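PDB 2B9W: putative aminooxidase from Propionibacterium acnes, which binds flavin-adenine dinucleotide and, as a fatty acid isomerase of the flavin-containing amine oxidoreductase family, probably shifts double bonds in fatty acids. Local coordinates for residues A[40-45]-A[208-213]; A[67-72]-A[407-412]; A[224-229]-A[236-241]. All blocks are in the same frame, centred on the assembly; numbering follows the deposited sequence.

Contact 1. Residues A[40-45]-A[208-213]; sequences DHVGGK and MFEHLN. With NA (sodium ion), chain B; FAD (flavin-adenine dinucleotide), chain E.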
# COMPACT_ATOMS: atom_id res chain seq x y z
N ASP A 40 11.68 -16.33 0.25
CA ASP A 40 11.23 -17.61 0.82
C ASP A 40 9.75 -17.66 1.09
O ASP A 40 9.19 -18.75 1.40
CB ASP A 40 11.95 -17.85 2.18
CG ASP A 40 11.39 -16.94 3.32
OD1 ASP A 40 11.52 -15.67 3.28
OD2 ASP A 40 10.78 -17.46 4.29
N HIS A 41 9.09 -16.49 1.03
CA HIS A 41 7.73 -16.37 1.53
C HIS A 41 6.74 -15.68 0.57
O HIS A 41 7.13 -15.00 -0.38
CB HIS A 41 7.76 -15.68 2.90
CG HIS A 41 8.33 -14.31 2.87
ND1 HIS A 41 9.68 -14.05 3.06
CD2 HIS A 41 7.73 -13.10 2.70
CE1 HIS A 41 9.88 -12.74 2.95
NE2 HIS A 41 8.72 -12.14 2.74
N VAL A 42 5.46 -15.85 0.85
CA VAL A 42 4.43 -15.17 0.09
C VAL A 42 3.67 -14.15 0.99
O VAL A 42 3.68 -14.25 2.25
CB VAL A 42 3.49 -16.18 -0.63
CG1 VAL A 42 4.31 -17.09 -1.56
CG2 VAL A 42 2.64 -16.98 0.38
N GLY A 43 3.03 -13.19 0.31
CA GLY A 43 2.23 -12.11 0.92
C GLY A 43 2.86 -10.74 0.85
O GLY A 43 2.21 -9.73 1.13
N GLY A 44 4.14 -10.70 0.48
CA GLY A 44 4.88 -9.44 0.29
C GLY A 44 4.82 -8.53 1.49
O GLY A 44 5.27 -8.90 2.57
N LYS A 45 4.23 -7.34 1.33
CA LYS A 45 4.14 -6.38 2.44
C LYS A 45 3.00 -6.68 3.43
O LYS A 45 2.81 -5.93 4.39
CB LYS A 45 3.99 -4.96 1.92
CG LYS A 45 5.27 -4.33 1.24
CD LYS A 45 4.87 -2.87 0.90
CE LYS A 45 5.55 -2.28 -0.25
NZ LYS A 45 5.26 -2.81 -1.53
N MET A 208 -4.07 -14.96 5.02
CA MET A 208 -5.03 -15.18 3.94
C MET A 208 -4.33 -15.26 2.58
O MET A 208 -4.78 -15.96 1.73
CB MET A 208 -6.15 -14.15 3.93
CG MET A 208 -5.70 -12.72 3.78
SD MET A 208 -6.86 -11.52 4.45
CE MET A 208 -5.91 -10.01 4.24
N PHE A 209 -3.20 -14.57 2.43
CA PHE A 209 -2.37 -14.70 1.23
C PHE A 209 -1.59 -16.01 1.16
O PHE A 209 -1.53 -16.61 0.09
CB PHE A 209 -1.52 -13.46 1.04
CG PHE A 209 -2.37 -12.25 0.78
CD1 PHE A 209 -3.05 -12.13 -0.44
CD2 PHE A 209 -2.57 -11.29 1.74
CE1 PHE A 209 -3.90 -11.07 -0.68
CE2 PHE A 209 -3.38 -10.20 1.49
CZ PHE A 209 -4.07 -10.11 0.28
N GLU A 210 -1.07 -16.49 2.30
CA GLU A 210 -0.50 -17.84 2.41
C GLU A 210 -1.57 -18.90 2.02
O GLU A 210 -1.32 -19.81 1.23
CB GLU A 210 0.03 -18.06 3.82
CG GLU A 210 1.27 -17.25 4.12
CD GLU A 210 1.71 -17.32 5.59
OE1 GLU A 210 0.87 -17.37 6.53
OE2 GLU A 210 2.93 -17.38 5.76
N HIS A 211 -2.79 -18.72 2.55
CA HIS A 211 -3.90 -19.63 2.23
C HIS A 211 -4.35 -19.51 0.77
O HIS A 211 -4.64 -20.54 0.11
CB HIS A 211 -5.03 -19.43 3.23
CG HIS A 211 -4.59 -19.66 4.64
ND1 HIS A 211 -5.28 -19.19 5.74
CD2 HIS A 211 -3.47 -20.25 5.13
CE1 HIS A 211 -4.63 -19.53 6.84
NE2 HIS A 211 -3.52 -20.16 6.50
N LEU A 212 -4.36 -18.29 0.22
CA LEU A 212 -4.67 -18.11 -1.20
C LEU A 212 -3.69 -18.88 -2.09
O LEU A 212 -4.11 -19.61 -2.99
CB LEU A 212 -4.73 -16.64 -1.61
CG LEU A 212 -5.06 -16.34 -3.09
CD1 LEU A 212 -6.39 -16.94 -3.51
CD2 LEU A 212 -5.01 -14.84 -3.35
N ASN A 213 -2.39 -18.69 -1.83
CA ASN A 213 -1.33 -19.37 -2.55
C ASN A 213 -1.57 -20.88 -2.59
O ASN A 213 -1.44 -21.50 -3.64
CB ASN A 213 0.01 -19.06 -1.90
CG ASN A 213 1.19 -19.63 -2.67
OD1 ASN A 213 1.41 -19.29 -3.85
ND2 ASN A 213 1.96 -20.50 -2.01
NA NA B . 11.30 -14.92 5.11
PA FAD E . 4.18 -6.32 -2.42
O1A FAD E . 3.28 -6.62 -1.25
O2A FAD E . 5.32 -5.38 -2.17
O5B FAD E . 4.66 -7.73 -3.03
C5B FAD E . 5.55 -7.78 -4.12
C4B FAD E . 6.18 -9.16 -4.14
O4B FAD E . 7.10 -9.18 -5.19
C3B FAD E . 6.94 -9.51 -2.87
O3B FAD E . 6.59 -10.82 -2.50
C2B FAD E . 8.40 -9.36 -3.27
O2B FAD E . 9.27 -10.23 -2.60
C1B FAD E . 8.29 -9.74 -4.75
N9A FAD E . 9.38 -9.29 -5.61
C8A FAD E . 9.99 -8.04 -5.62
N7A FAD E . 10.95 -8.06 -6.58
C5A FAD E . 10.98 -9.27 -7.17
C6A FAD E . 11.77 -9.79 -8.20
N6A FAD E . 12.91 -9.19 -8.57
N1A FAD E . 11.56 -11.10 -8.60
C2A FAD E . 10.58 -11.87 -8.00
N3A FAD E . 9.78 -11.35 -6.98
C4A FAD E . 9.99 -10.06 -6.57
N1 FAD E . -2.40 -2.07 2.86
C2 FAD E . -3.73 -2.03 3.24
O2 FAD E . -4.63 -2.30 2.45
N3 FAD E . -4.06 -1.65 4.51
C4 FAD E . -3.08 -1.33 5.45
O4 FAD E . -3.43 -1.04 6.61
C4X FAD E . -1.74 -1.36 5.09
N5 FAD E . -0.76 -0.94 5.97
C5X FAD E . 0.57 -1.17 5.66
C6 FAD E . 1.55 -0.97 6.63
C7 FAD E . 2.86 -1.29 6.36
C7M FAD E . 3.96 -1.08 7.40
C8 FAD E . 3.20 -1.81 5.11
C8M FAD E . 4.62 -2.17 4.76
C9 FAD E . 2.20 -2.03 4.14
C9A FAD E . 0.89 -1.72 4.41
N10 FAD E . -0.11 -1.83 3.44
C10 FAD E . -1.42 -1.74 3.79
C1' FAD E . 0.20 -1.91 1.99
C2' FAD E . 0.03 -3.34 1.45
O2' FAD E . 0.72 -4.26 2.27
C3' FAD E . 0.59 -3.39 0.01
O3' FAD E . -0.03 -2.37 -0.76
C4' FAD E . 0.37 -4.74 -0.66
O4' FAD E . 1.05 -5.78 0.02
C5' FAD E . 0.86 -4.58 -2.11
O5' FAD E . 0.86 -5.83 -2.76
P FAD E . 1.77 -6.05 -4.08
O1P FAD E . 1.66 -7.51 -4.46
O2P FAD E . 1.46 -5.08 -5.19
O3P FAD E . 3.25 -5.66 -3.59
O HOH W 1 4.93 -17.22 3.41
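Val-42 makes most of the contact of loop 40-45 with helix 205-215, and Gly-43 adds to it. The loop follows strand 33-36 of a four-stranded parallel sheet, which with a GxGxxG-type strand-turn-helix is consistent with a Rossmann-type dinucleotide-binding fold. It holds two consecutive glycines, the second beside the cofactor. Val-42 points both methyls at the helix. CG2 lies between the backbone N and the carbonyl carbon. From there it meets CA of Glu-210 at 3.8 Å and also touches the CG of Glu-210. The helix backbone sets Asn-213 CB 4.1 Å from Val-42 CG2. The anti torsion of Asn-213 (chi1 -175°) brings its amide near Val-42 CG1, which lies loosely beside CG and ND2; the two side chains cross at about a right angle. Asn-213 OD1 accepts from the backbone N of Ala-220.

The Glu-210 side chain runs extended past Val-42. Its OE2 accepts from a water at 3.1 Å, and the same water accepts from the Val-42 N at 3.0 Å. OE1 forms a salt bridge with Arg-55. The water thus ties the carboxylate to the loop backbone.

Gly-43 CA sits 4.0 Å from Phe-209 CB. The phenylalanine ring then leads away from the loop, toward Pro-16 and Leu-19 of helix 16-27. Gly-43 and Gly-44 both have a positive phi, which suits glycine, and Gly-44 CA passes close to the FAD ribose.

At one end of the loop, both carboxylate oxygens of Asp-40 and ND1 of His-41 bind a sodium ion. At the other end Lys-45 grips the FAD phosphate twice. Its backbone N gives a nearly straight bond to O1A (175°). Its chain bends at the last torsion (chi4 67°), and Lys-45 NZ lies 2.6 Å from FAD O2A.

Contact 2. Residues A[67-72]-A[407-412]; sequences YDTIQE and NFDEVC. With FAD (flavin-adenine dinucleotide), chain E.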
# COMPACT_ATOMS: atom_id res chain seq x y z
N TYR A 67 -13.79 -3.53 1.04
CA TYR A 67 -12.70 -4.27 0.39
C TYR A 67 -13.27 -5.55 -0.28
O TYR A 67 -13.00 -6.68 0.14
CB TYR A 67 -11.59 -4.62 1.40
CG TYR A 67 -10.58 -3.51 1.67
CD1 TYR A 67 -10.83 -2.17 1.35
CD2 TYR A 67 -9.36 -3.81 2.25
CE1 TYR A 67 -9.87 -1.19 1.60
CE2 TYR A 67 -8.43 -2.84 2.51
CZ TYR A 67 -8.67 -1.56 2.20
OH TYR A 67 -7.67 -0.66 2.47
N ASP A 68 -14.07 -5.34 -1.32
CA ASP A 68 -14.85 -6.42 -1.95
C ASP A 68 -13.95 -7.50 -2.56
O ASP A 68 -14.27 -8.66 -2.47
CB ASP A 68 -15.79 -5.88 -3.03
CG ASP A 68 -16.88 -4.98 -2.48
OD1 ASP A 68 -17.39 -5.17 -1.36
OD2 ASP A 68 -17.23 -4.09 -3.23
N THR A 69 -12.81 -7.11 -3.10
CA THR A 69 -11.91 -8.10 -3.71
C THR A 69 -11.26 -8.97 -2.63
O THR A 69 -11.12 -10.17 -2.82
CB THR A 69 -10.84 -7.44 -4.60
OG1 THR A 69 -11.49 -6.54 -5.52
CG2 THR A 69 -10.06 -8.50 -5.39
N ILE A 70 -10.90 -8.37 -1.50
CA ILE A 70 -10.33 -9.14 -0.40
C ILE A 70 -11.42 -10.09 0.17
O ILE A 70 -11.11 -11.24 0.53
CB ILE A 70 -9.71 -8.24 0.70
CG1 ILE A 70 -8.62 -7.33 0.09
CG2 ILE A 70 -9.12 -9.10 1.85
CD1 ILE A 70 -7.58 -8.06 -0.78
N GLN A 71 -12.67 -9.64 0.24
CA GLN A 71 -13.76 -10.56 0.58
C GLN A 71 -13.80 -11.78 -0.38
O GLN A 71 -13.96 -12.91 0.06
CB GLN A 71 -15.14 -9.89 0.60
CG GLN A 71 -16.26 -10.81 1.11
CD GLN A 71 -16.01 -11.29 2.54
OE1 GLN A 71 -16.05 -10.50 3.47
NE2 GLN A 71 -15.72 -12.59 2.71
N GLU A 72 -13.64 -11.53 -1.68
CA GLU A 72 -13.64 -12.62 -2.64
C GLU A 72 -12.47 -13.59 -2.36
O GLU A 72 -12.62 -14.81 -2.49
CB GLU A 72 -13.56 -12.12 -4.08
CG GLU A 72 -14.84 -11.59 -4.62
CD GLU A 72 -14.76 -11.25 -6.12
OE1 GLU A 72 -13.91 -11.80 -6.87
OE2 GLU A 72 -15.57 -10.41 -6.53
N ASN A 407 -2.18 -0.25 -1.49
CA ASN A 407 -2.94 -0.98 -0.47
C ASN A 407 -3.37 -2.33 -1.03
O ASN A 407 -3.42 -2.50 -2.25
CB ASN A 407 -4.05 -0.10 0.19
CG ASN A 407 -5.50 -0.29 -0.33
OD1 ASN A 407 -5.90 -1.24 -1.00
ND2 ASN A 407 -6.32 0.65 0.09
N PHE A 408 -3.66 -3.31 -0.17
CA PHE A 408 -3.81 -4.67 -0.69
C PHE A 408 -5.12 -4.87 -1.47
O PHE A 408 -5.15 -5.69 -2.40
CB PHE A 408 -3.47 -5.76 0.36
CG PHE A 408 -4.30 -5.75 1.64
CD1 PHE A 408 -5.55 -6.30 1.67
CD2 PHE A 408 -3.75 -5.26 2.84
CE1 PHE A 408 -6.31 -6.34 2.86
CE2 PHE A 408 -4.48 -5.31 4.04
CZ PHE A 408 -5.76 -5.84 4.06
N ASP A 409 -6.18 -4.13 -1.14
CA ASP A 409 -7.43 -4.29 -1.87
C ASP A 409 -7.29 -3.68 -3.28
O ASP A 409 -7.69 -4.28 -4.27
CB ASP A 409 -8.62 -3.64 -1.15
CG ASP A 409 -9.97 -3.95 -1.85
OD1 ASP A 409 -10.42 -5.10 -1.83
OD2 ASP A 409 -10.58 -3.03 -2.38
N GLU A 410 -6.75 -2.47 -3.35
CA GLU A 410 -6.54 -1.81 -4.65
C GLU A 410 -5.72 -2.66 -5.63
O GLU A 410 -6.12 -2.78 -6.79
CB GLU A 410 -5.90 -0.43 -4.50
CG GLU A 410 -6.81 0.63 -3.87
CD GLU A 410 -8.07 0.92 -4.67
OE1 GLU A 410 -7.96 1.35 -5.83
OE2 GLU A 410 -9.19 0.76 -4.13
N VAL A 411 -4.61 -3.26 -5.17
CA VAL A 411 -3.78 -4.06 -6.11
C VAL A 411 -4.46 -5.34 -6.52
O VAL A 411 -4.35 -5.74 -7.68
CB VAL A 411 -2.31 -4.30 -5.65
CG1 VAL A 411 -1.60 -2.98 -5.31
CG2 VAL A 411 -2.23 -5.32 -4.49
N CYS A 412 -5.20 -5.97 -5.61
CA CYS A 412 -5.89 -7.20 -5.94
C CYS A 412 -7.05 -6.92 -6.93
O CYS A 412 -7.29 -7.70 -7.88
CB CYS A 412 -6.42 -7.88 -4.67
SG CYS A 412 -5.09 -8.57 -3.67
PA FAD E . 4.18 -6.32 -2.42
O1A FAD E . 3.28 -6.62 -1.25
O2A FAD E . 5.32 -5.38 -2.17
O5B FAD E . 4.66 -7.73 -3.03
C5B FAD E . 5.55 -7.78 -4.12
C4B FAD E . 6.18 -9.16 -4.14
O4B FAD E . 7.10 -9.18 -5.19
C3B FAD E . 6.94 -9.51 -2.87
O3B FAD E . 6.59 -10.82 -2.50
C2B FAD E . 8.40 -9.36 -3.27
O2B FAD E . 9.27 -10.23 -2.60
C1B FAD E . 8.29 -9.74 -4.75
N9A FAD E . 9.38 -9.29 -5.61
C8A FAD E . 9.99 -8.04 -5.62
N7A FAD E . 10.95 -8.06 -6.58
C5A FAD E . 10.98 -9.27 -7.17
C6A FAD E . 11.77 -9.79 -8.20
N6A FAD E . 12.91 -9.19 -8.57
N1A FAD E . 11.56 -11.10 -8.60
C2A FAD E . 10.58 -11.87 -8.00
N3A FAD E . 9.78 -11.35 -6.98
C4A FAD E . 9.99 -10.06 -6.57
N1 FAD E . -2.40 -2.07 2.86
C2 FAD E . -3.73 -2.03 3.24
O2 FAD E . -4.63 -2.30 2.45
N3 FAD E . -4.06 -1.65 4.51
C4 FAD E . -3.08 -1.33 5.45
O4 FAD E . -3.43 -1.04 6.61
C4X FAD E . -1.74 -1.36 5.09
N5 FAD E . -0.76 -0.94 5.97
C5X FAD E . 0.57 -1.17 5.66
C6 FAD E . 1.55 -0.97 6.63
C7 FAD E . 2.86 -1.29 6.36
C7M FAD E . 3.96 -1.08 7.40
C8 FAD E . 3.20 -1.81 5.11
C8M FAD E . 4.62 -2.17 4.76
C9 FAD E . 2.20 -2.03 4.14
C9A FAD E . 0.89 -1.72 4.41
N10 FAD E . -0.11 -1.83 3.44
C10 FAD E . -1.42 -1.74 3.79
C1' FAD E . 0.20 -1.91 1.99
C2' FAD E . 0.03 -3.34 1.45
O2' FAD E . 0.72 -4.26 2.27
C3' FAD E . 0.59 -3.39 0.01
O3' FAD E . -0.03 -2.37 -0.76
C4' FAD E . 0.37 -4.74 -0.66
O4' FAD E . 1.05 -5.78 0.02
C5' FAD E . 0.86 -4.58 -2.11
O5' FAD E . 0.86 -5.83 -2.76
P FAD E . 1.77 -6.05 -4.08
O1P FAD E . 1.66 -7.51 -4.46
O2P FAD E . 1.46 -5.08 -5.19
O3P FAD E . 3.25 -5.66 -3.59
O HOH W 2 -12.12 -4.33 -4.15
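Helices 68-72 and 408-412 approach to 8.6 Å between axes and cross at 77°, with Tyr-67 and Asp-409 the closest CA pair. Asp-409 CB lies over the centre of the Tyr-67 ring, 3.4 Å from the centroid, a CH-pi contact. Its carboxylate is nearly parallel to the ring, the planes 6° apart. The CG of Asp-409 is anti to the backbone N (chi1 -173°), which carries OD1 to the start of helix 68-77. There OD1 accepts weak bonds from Thr-69 N and Ile-70 N. OD2 takes a bond from a water that also accepts from Thr-69 N. The carboxylate thus meets the N-terminal end of the helix, where the dipole would probably favour its negative charge.

The second helix starts beside the flavin in this member of the flavin-containing amine oxidoreductase family. Asn-407 is its N-cap: OD1 accepts from Glu-410 N at 2.8 Å. Phe-408 N donates to FAD O2 at 3.0 Å, and this oxygen also lies over one face of the Phe-408 ring. Tyr-67 turns its ring edge to Phe-408 in an offset edge-to-face pair. Ile-70 CG1 meets the Phe-408 edge at CD1, and Ile-70 CD1 lies 3.8 Å from Cys-412 SG.

Contact 3. Residues A[224-229]-A[236-241]; sequences VDITRI and VHIHTT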
# COMPACT_ATOMS: atom_id res chain seq x y z
N VAL A 224 13.32 -17.52 -6.18
CA VAL A 224 13.64 -17.42 -7.61
C VAL A 224 14.37 -16.12 -7.83
O VAL A 224 13.80 -15.05 -7.66
CB VAL A 224 12.40 -17.42 -8.48
CG1 VAL A 224 12.78 -17.33 -9.98
CG2 VAL A 224 11.53 -18.67 -8.20
N ASP A 225 15.65 -16.22 -8.19
CA ASP A 225 16.51 -15.06 -8.43
C ASP A 225 16.54 -14.82 -9.94
O ASP A 225 17.24 -15.52 -10.66
CB ASP A 225 17.89 -15.36 -7.86
CG ASP A 225 18.86 -14.18 -7.97
OD1 ASP A 225 18.56 -13.18 -8.67
OD2 ASP A 225 19.92 -14.26 -7.32
N ILE A 226 15.74 -13.86 -10.40
CA ILE A 226 15.66 -13.54 -11.83
C ILE A 226 16.83 -12.62 -12.22
O ILE A 226 16.99 -11.53 -11.65
CB ILE A 226 14.30 -12.90 -12.18
CG1 ILE A 226 13.17 -13.90 -11.92
CG2 ILE A 226 14.25 -12.44 -13.64
CD1 ILE A 226 11.80 -13.29 -11.97
N THR A 227 17.69 -13.09 -13.13
CA THR A 227 18.89 -12.32 -13.54
C THR A 227 18.62 -11.53 -14.82
O THR A 227 19.17 -10.45 -15.00
CB THR A 227 20.10 -13.23 -13.76
OG1 THR A 227 19.73 -14.26 -14.68
CG2 THR A 227 20.51 -13.87 -12.46
N ARG A 228 17.74 -12.03 -15.66
CA ARG A 228 17.40 -11.33 -16.86
C ARG A 228 16.08 -11.77 -17.45
O ARG A 228 15.72 -12.93 -17.43
CB ARG A 228 18.49 -11.51 -17.93
CG ARG A 228 18.25 -10.64 -19.19
CD ARG A 228 19.56 -10.40 -19.94
NE ARG A 228 20.05 -11.64 -20.55
CZ ARG A 228 21.27 -11.82 -21.05
NH1 ARG A 228 22.19 -10.84 -21.00
NH2 ARG A 228 21.59 -13.00 -21.60
N ILE A 229 15.38 -10.79 -18.00
CA ILE A 229 14.20 -11.06 -18.81
C ILE A 229 14.44 -10.38 -20.14
O ILE A 229 14.94 -9.25 -20.20
CB ILE A 229 12.91 -10.52 -18.15
CG1 ILE A 229 12.72 -11.14 -16.75
CG2 ILE A 229 11.69 -10.83 -19.04
CD1 ILE A 229 11.33 -10.81 -16.07
N VAL A 236 8.69 -14.43 -24.15
CA VAL A 236 9.35 -13.90 -22.97
C VAL A 236 10.31 -14.96 -22.50
O VAL A 236 9.92 -16.11 -22.32
CB VAL A 236 8.34 -13.62 -21.83
CG1 VAL A 236 9.05 -12.98 -20.65
CG2 VAL A 236 7.19 -12.76 -22.34
N HIS A 237 11.56 -14.59 -22.29
CA HIS A 237 12.54 -15.52 -21.79
C HIS A 237 13.06 -15.04 -20.47
O HIS A 237 13.53 -13.92 -20.34
CB HIS A 237 13.70 -15.75 -22.77
CG HIS A 237 14.34 -17.10 -22.59
ND1 HIS A 237 13.82 -18.26 -23.12
CD2 HIS A 237 15.43 -17.47 -21.87
CE1 HIS A 237 14.56 -19.29 -22.76
NE2 HIS A 237 15.55 -18.84 -22.00
N ILE A 238 12.98 -15.91 -19.48
CA ILE A 238 13.36 -15.57 -18.13
C ILE A 238 14.56 -16.38 -17.73
O ILE A 238 14.54 -17.61 -17.78
CB ILE A 238 12.18 -15.79 -17.13
CG1 ILE A 238 11.04 -14.82 -17.45
CG2 ILE A 238 12.67 -15.60 -15.70
CD1 ILE A 238 9.69 -15.19 -16.89
N HIS A 239 15.61 -15.68 -17.33
CA HIS A 239 16.83 -16.28 -16.85
C HIS A 239 16.89 -16.14 -15.35
O HIS A 239 16.72 -15.03 -14.80
CB HIS A 239 18.03 -15.57 -17.47
CG HIS A 239 18.14 -15.79 -18.95
ND1 HIS A 239 18.91 -16.78 -19.50
CD2 HIS A 239 17.53 -15.16 -19.99
CE1 HIS A 239 18.80 -16.75 -20.81
NE2 HIS A 239 17.97 -15.78 -21.14
N THR A 240 17.12 -17.27 -14.68
CA THR A 240 17.25 -17.30 -13.23
C THR A 240 18.52 -18.06 -12.90
O THR A 240 19.07 -18.77 -13.74
CB THR A 240 16.04 -18.00 -12.55
OG1 THR A 240 16.22 -19.42 -12.58
CG2 THR A 240 14.71 -17.63 -13.22
N THR A 241 18.98 -17.94 -11.65
CA THR A 241 20.22 -18.58 -11.26
C THR A 241 20.17 -20.11 -11.37
O THR A 241 21.21 -20.74 -11.37
CB THR A 241 20.69 -18.14 -9.84
OG1 THR A 241 19.69 -18.44 -8.87
CG2 THR A 241 20.98 -16.65 -9.81
O HOH W 3 17.04 -18.71 -8.35
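His-239 O is the main acceptor between these two antiparallel strands. Thr-227 N reaches it at 2.7 Å and Arg-228 N at 3.3 Å, both from the same face of the carbonyl plane. Thr-227 OG1 adds a weak bond to the same oxygen. Its chi1 of 54° turns the hydroxyl back toward the partner strand. Two consecutive residues facing one make this a classic beta bulge, which shifts the register by one between Ile-226 and Arg-228. His-239 N donates to Arg-228 O at 2.8 Å, almost straight (171°). Thr-241 N closes the far end on Asp-225 O. There a water accepts from Asp-225 N and lies 2.7 Å from Thr-241 OG1.

The strands form the hairpin 226-230/236-240. Strand 236-240 is the middle one of three in a small antiparallel sheet. Arg-228 and His-239 lie on one face, their CB atoms 4.1 Å apart. The His-239 ring turns an edge to Arg-228 O. Ile-226, Ile-229, Ile-238 and Thr-240 lie on the other face. Ile-229 CG1 runs beside Ile-238 CG1, and Ile-229 CG2 meets Val-236 CG1 at 3.8 Å. Ile-226 CG2 touches Ile-238 CG2.

The isoleucines are buried, Ile-226 and Ile-238 against Leu-36 of strand 33-36, and Ile-226 also touches FAD. Thr-240 is only partly exposed; its OG1 bonds to Trp-243 O. The hairpin thus turns a hydrophobic inner face to the parallel sheet and a more polar outer face, at Arg-228 and His-239, away from it.

Contacts 1 and 2 cross along the chain, with segments in the order 40-45, 67-72, 208-213 and 407-412. Their centres are 14 Å apart. They meet where Met-208 and Phe-209 of helix 205-215 pack on Ile-70, Phe-408 and Cys-412. Both touch FAD, contact 1 at the pyrophosphate and contact 2 at the flavin. Contact 3 comes after contact 1 and is nested within the loop closed by contact 2. Its centre lies 21 Å from contact 1 and 29 Å from contact 2. Helix 205-215 leads on to its first strand. Chain regions far apart in sequence thus gather along one extended cofactor.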